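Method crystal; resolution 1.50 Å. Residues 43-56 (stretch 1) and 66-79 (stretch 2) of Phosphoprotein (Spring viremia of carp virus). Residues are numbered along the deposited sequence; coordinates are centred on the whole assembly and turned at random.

Stretch 1 (43-56) YKNLISKMMRSLIG
Stretch 2 66-79: IDLFDYQGDFLEVF

Residues 43-56 lie within a longer α-helix (phi/psi near -65/-42) packed lengthwise against a β-hairpin whose two strands are paired by D67 N–F79 O (3.1 Å), F79 N–D67 O (2.8 Å), F69 N–E77 O (2.7 Å) and E77 N–F69 O (3.1 Å). The helix runs nearly antiparallel to the first strand (163°, axes 8.3 Å apart) and nearly parallel to the second (6°, 10.5 Å). The register sets S48 opposite D70 (CA–CA 7.4 Å), R52 opposite L68 (6.2 Å) and I55 opposite I66 (6.2 Å). Together the stretches bury 728 Å².

Strand alternation, with extended phi/psi (about -125/135 for L68 and L76), turns L68, D70 (t), L76 (m, t) and V78 (t) toward the helix, while F69 and E77 point away. L68 (t, chi2 71°) sits among S48, M51, R52 and I55: its CD2 lies 3.4 Å from S48 O, its CD1 4.0 Å from M51 CE, and its CB 3.6 Å from I55 CD1. At S48 the helix surface is low, and both leucines come close: L68 CD2 lies 3.5 Å and L76 CD2 3.9 Å from S48 OG. Selenomethionine M51 (m, t, chi3 54°) reaches over the second strand, with SE 3.9 Å from L76 CD1 and CE 3.5 Å from V78 CG2. I55 (p, t) fills the far end, CB 3.7 Å from CG2 of I66 (m, t) and CD1 3.5 Å from D67 C. R52 (t, t, m) lays one guanidinium face over L68, NH2 to CD2 3.7 Å.

Polar contacts close the turn end. S48 OG (chi1 180°) donates to D70 OD2 at 2.7 Å, and D70 OD1 accepts from Q72 N (2.8 Å), bracing the left-handed Q72 (53/48). K44 (t, t, p, p) curls its NZ onto G73 O (2.8 Å) and also donates to water 1 (NZ–O 2.7 Å) and water 2 (NZ–O 3.0 Å). At the other end, water 3 donates to I55 O (2.9 Å) and I66 O (2.8 Å).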

# COMPACT_ATOMS: atom_id res chain seq x y z
N TYR A 43 8.64 -3.82 -9.61
CA TYR A 43 8.15 -3.59 -8.25
C TYR A 43 7.19 -2.42 -8.17
O TYR A 43 6.28 -2.43 -7.33
CB TYR A 43 9.33 -3.40 -7.30
CG TYR A 43 9.93 -4.72 -6.92
CD1 TYR A 43 9.19 -5.66 -6.22
CD2 TYR A 43 11.24 -5.05 -7.28
CE1 TYR A 43 9.73 -6.88 -5.87
CE2 TYR A 43 11.79 -6.27 -6.94
CZ TYR A 43 11.04 -7.19 -6.24
OH TYR A 43 11.60 -8.40 -5.90
N LYS A 44 7.37 -1.39 -9.00
CA LYS A 44 6.38 -0.32 -9.02
C LYS A 44 5.01 -0.86 -9.40
O LYS A 44 4.00 -0.50 -8.77
CB LYS A 44 6.82 0.79 -9.98
CG LYS A 44 6.01 2.07 -9.81
CD LYS A 44 6.72 3.27 -10.39
CE LYS A 44 6.76 3.21 -11.91
NZ LYS A 44 5.47 3.58 -12.54
N ASN A 45 4.95 -1.75 -10.40
CA ASN A 45 3.67 -2.33 -10.79
C ASN A 45 3.09 -3.21 -9.68
O ASN A 45 1.86 -3.21 -9.46
CB ASN A 45 3.84 -3.14 -12.08
CG ASN A 45 4.08 -2.26 -13.29
OD1 ASN A 45 3.73 -1.08 -13.31
ND2 ASN A 45 4.67 -2.84 -14.33
N LEU A 46 3.93 -3.95 -8.96
CA LEU A 46 3.45 -4.75 -7.84
C LEU A 46 2.88 -3.86 -6.75
O LEU A 46 1.78 -4.11 -6.24
CB LEU A 46 4.58 -5.62 -7.28
CG LEU A 46 4.25 -6.38 -5.99
CD1 LEU A 46 3.10 -7.36 -6.20
CD2 LEU A 46 5.49 -7.12 -5.49
N ILE A 47 3.59 -2.79 -6.42
CA ILE A 47 3.11 -1.86 -5.39
C ILE A 47 1.78 -1.25 -5.80
O ILE A 47 0.86 -1.13 -4.99
CB ILE A 47 4.18 -0.80 -5.10
CG1 ILE A 47 5.36 -1.45 -4.36
CG2 ILE A 47 3.61 0.37 -4.30
CD1 ILE A 47 6.59 -0.54 -4.28
N SER A 48 1.66 -0.86 -7.07
CA SER A 48 0.41 -0.29 -7.56
C SER A 48 -0.74 -1.28 -7.40
O SER A 48 -1.83 -0.91 -6.95
CB SER A 48 0.58 0.15 -9.01
OG SER A 48 -0.63 0.72 -9.52
N LYS A 49 -0.48 -2.56 -7.71
CA LYS A 49 -1.54 -3.57 -7.63
C LYS A 49 -1.90 -3.88 -6.19
O LYS A 49 -3.08 -4.09 -5.87
CB LYS A 49 -1.10 -4.84 -8.36
CG LYS A 49 -1.14 -4.70 -9.87
CD LYS A 49 -1.21 -6.05 -10.54
CE LYS A 49 -1.30 -5.92 -12.05
NZ LYS A 49 -2.34 -4.91 -12.44
N MSE A 50 -0.93 -3.87 -5.29
CA MSE A 50 -1.20 -4.07 -3.87
C MSE A 50 -1.99 -2.89 -3.32
O MSE A 50 -2.95 -3.08 -2.57
CB MSE A 50 0.10 -4.27 -3.11
CG MSE A 50 0.80 -5.56 -3.50
SE MSE A 50 2.32 -5.94 -2.33
CE MSE A 50 1.48 -5.49 -0.62
N MSE A 51 -1.60 -1.67 -3.68
CA MSE A 51 -2.36 -0.49 -3.24
C MSE A 51 -3.79 -0.56 -3.76
O MSE A 51 -4.73 -0.30 -3.00
CB MSE A 51 -1.67 0.79 -3.69
CG MSE A 51 -0.35 1.00 -2.99
SE MSE A 51 0.60 2.59 -3.64
CE MSE A 51 -0.81 3.85 -3.37
N ARG A 52 -3.96 -0.89 -5.04
CA ARG A 52 -5.31 -0.94 -5.59
C ARG A 52 -6.17 -1.97 -4.87
O ARG A 52 -7.34 -1.71 -4.57
CB ARG A 52 -5.24 -1.22 -7.10
CG ARG A 52 -6.57 -1.06 -7.80
CD ARG A 52 -6.45 -1.40 -9.27
NE ARG A 52 -5.49 -0.58 -10.00
CZ ARG A 52 -5.73 0.65 -10.45
NH1 ARG A 52 -6.90 1.23 -10.23
NH2 ARG A 52 -4.79 1.30 -11.13
N SER A 53 -5.59 -3.13 -4.55
CA SER A 53 -6.32 -4.16 -3.82
C SER A 53 -6.70 -3.68 -2.43
O SER A 53 -7.85 -3.81 -1.99
CB SER A 53 -5.48 -5.45 -3.74
OG SER A 53 -5.90 -6.28 -2.67
N LEU A 54 -5.74 -3.09 -1.72
CA LEU A 54 -5.99 -2.66 -0.35
C LEU A 54 -7.03 -1.55 -0.30
O LEU A 54 -7.93 -1.59 0.54
CB LEU A 54 -4.68 -2.21 0.30
CG LEU A 54 -4.80 -1.79 1.76
CD1 LEU A 54 -5.42 -2.88 2.63
CD2 LEU A 54 -3.43 -1.42 2.30
N ILE A 55 -6.92 -0.53 -1.16
CA ILE A 55 -7.92 0.54 -1.10
C ILE A 55 -9.29 0.02 -1.51
O ILE A 55 -10.32 0.56 -1.10
CB ILE A 55 -7.51 1.76 -1.94
CG1 ILE A 55 -7.58 1.45 -3.44
CG2 ILE A 55 -6.13 2.24 -1.55
CD1 ILE A 55 -7.16 2.63 -4.37
N GLY A 56 -9.34 -1.03 -2.34
CA GLY A 56 -10.62 -1.65 -2.64
C GLY A 56 -11.25 -2.30 -1.42
O GLY A 56 -12.45 -2.15 -1.18
N ILE A 66 -12.75 5.11 -2.70
CA ILE A 66 -11.32 5.41 -2.82
C ILE A 66 -10.80 4.87 -4.14
O ILE A 66 -11.16 3.76 -4.55
CB ILE A 66 -10.56 4.80 -1.63
CG1 ILE A 66 -11.16 5.30 -0.30
CG2 ILE A 66 -9.06 5.12 -1.70
CD1 ILE A 66 -10.63 4.54 0.90
N ASP A 67 -9.96 5.66 -4.84
CA ASP A 67 -9.45 5.22 -6.13
C ASP A 67 -7.95 5.50 -6.25
O ASP A 67 -7.38 6.28 -5.49
CB ASP A 67 -10.17 5.88 -7.30
CG ASP A 67 -10.14 5.03 -8.57
OD1 ASP A 67 -9.65 3.87 -8.54
OD2 ASP A 67 -10.63 5.53 -9.61
N LEU A 68 -7.34 4.86 -7.24
CA LEU A 68 -5.91 4.96 -7.49
C LEU A 68 -5.70 5.46 -8.91
O LEU A 68 -6.37 4.98 -9.84
CB LEU A 68 -5.24 3.61 -7.30
CG LEU A 68 -3.78 3.51 -7.71
CD1 LEU A 68 -2.92 4.27 -6.73
CD2 LEU A 68 -3.38 2.03 -7.79
N PHE A 69 -4.79 6.41 -9.07
CA PHE A 69 -4.40 6.94 -10.38
C PHE A 69 -2.94 6.58 -10.64
O PHE A 69 -2.04 7.04 -9.92
CB PHE A 69 -4.64 8.45 -10.45
CG PHE A 69 -6.09 8.81 -10.36
CD1 PHE A 69 -6.89 8.78 -11.49
CD2 PHE A 69 -6.67 9.14 -9.16
CE1 PHE A 69 -8.24 9.09 -11.43
CE2 PHE A 69 -8.03 9.46 -9.08
CZ PHE A 69 -8.81 9.43 -10.22
N ASP A 70 -2.72 5.75 -11.66
CA ASP A 70 -1.40 5.26 -12.03
C ASP A 70 -1.24 5.49 -13.53
O ASP A 70 -2.03 4.96 -14.31
CB ASP A 70 -1.29 3.77 -11.66
CG ASP A 70 0.03 3.14 -12.06
OD1 ASP A 70 0.92 3.82 -12.61
OD2 ASP A 70 0.16 1.92 -11.80
N TYR A 71 -0.26 6.32 -13.92
CA TYR A 71 -0.00 6.60 -15.33
C TYR A 71 1.27 5.92 -15.82
O TYR A 71 1.79 6.29 -16.88
CB TYR A 71 0.08 8.10 -15.57
CG TYR A 71 -1.12 8.84 -15.03
CD1 TYR A 71 -1.13 9.29 -13.71
CD2 TYR A 71 -2.25 9.07 -15.81
CE1 TYR A 71 -2.21 9.95 -13.18
CE2 TYR A 71 -3.37 9.75 -15.27
CZ TYR A 71 -3.33 10.18 -13.96
OH TYR A 71 -4.39 10.84 -13.39
N GLN A 72 1.79 4.95 -15.05
CA GLN A 72 3.07 4.30 -15.32
C GLN A 72 4.19 5.32 -15.50
O GLN A 72 5.00 5.26 -16.43
CB GLN A 72 2.95 3.37 -16.53
CG GLN A 72 1.75 2.44 -16.37
CD GLN A 72 1.97 1.03 -16.90
OE1 GLN A 72 2.66 0.83 -17.90
NE2 GLN A 72 1.36 0.05 -16.23
N GLY A 73 4.25 6.26 -14.56
CA GLY A 73 5.26 7.31 -14.53
C GLY A 73 5.95 7.34 -13.18
O GLY A 73 6.18 6.30 -12.55
N ASP A 74 6.30 8.54 -12.73
CA ASP A 74 7.12 8.67 -11.53
C ASP A 74 6.32 8.92 -10.26
O ASP A 74 6.91 9.25 -9.23
CB ASP A 74 8.20 9.75 -11.69
CG ASP A 74 7.65 11.13 -12.00
OD1 ASP A 74 6.57 11.50 -11.49
OD2 ASP A 74 8.33 11.86 -12.75
N PHE A 75 5.00 8.76 -10.29
CA PHE A 75 4.22 8.90 -9.06
C PHE A 75 3.02 7.95 -9.09
O PHE A 75 2.62 7.45 -10.15
CB PHE A 75 3.76 10.35 -8.84
CG PHE A 75 2.71 10.81 -9.82
CD1 PHE A 75 1.36 10.63 -9.54
CD2 PHE A 75 3.08 11.44 -10.99
CE1 PHE A 75 0.39 11.08 -10.43
CE2 PHE A 75 2.13 11.88 -11.89
CZ PHE A 75 0.79 11.70 -11.61
N LEU A 76 2.47 7.71 -7.91
CA LEU A 76 1.17 7.07 -7.73
C LEU A 76 0.31 8.00 -6.90
O LEU A 76 0.80 8.65 -5.97
CB LEU A 76 1.29 5.70 -7.03
CG LEU A 76 2.08 4.63 -7.81
CD1 LEU A 76 2.51 3.47 -6.92
CD2 LEU A 76 1.25 4.14 -9.01
N GLU A 77 -0.98 8.07 -7.21
CA GLU A 77 -1.85 9.03 -6.54
C GLU A 77 -3.14 8.35 -6.09
O GLU A 77 -3.79 7.65 -6.87
CB GLU A 77 -2.17 10.19 -7.47
CG GLU A 77 -3.03 11.26 -6.86
CD GLU A 77 -3.18 12.43 -7.80
OE1 GLU A 77 -2.46 13.42 -7.61
OE2 GLU A 77 -4.00 12.34 -8.74
N VAL A 78 -3.51 8.55 -4.82
CA VAL A 78 -4.73 7.98 -4.26
C VAL A 78 -5.74 9.11 -4.05
O VAL A 78 -5.38 10.18 -3.56
CB VAL A 78 -4.45 7.24 -2.94
CG1 VAL A 78 -5.74 6.72 -2.32
CG2 VAL A 78 -3.49 6.07 -3.20
N PHE A 79 -6.99 8.86 -4.45
CA PHE A 79 -8.09 9.81 -4.23
C PHE A 79 -8.97 9.33 -3.08
O PHE A 79 -9.48 8.20 -3.11
CB PHE A 79 -8.91 9.99 -5.51
CG PHE A 79 -10.14 10.82 -5.32
CD1 PHE A 79 -10.05 12.20 -5.18
CD2 PHE A 79 -11.39 10.22 -5.27
CE1 PHE A 79 -11.19 12.97 -5.01
CE2 PHE A 79 -12.54 11.00 -5.10
CZ PHE A 79 -12.44 12.35 -4.97
O HOH W 1 3.41 5.12 -11.73
O HOH W 2 3.18 1.80 -11.93
O HOH W 3 -12.25 1.94 -2.76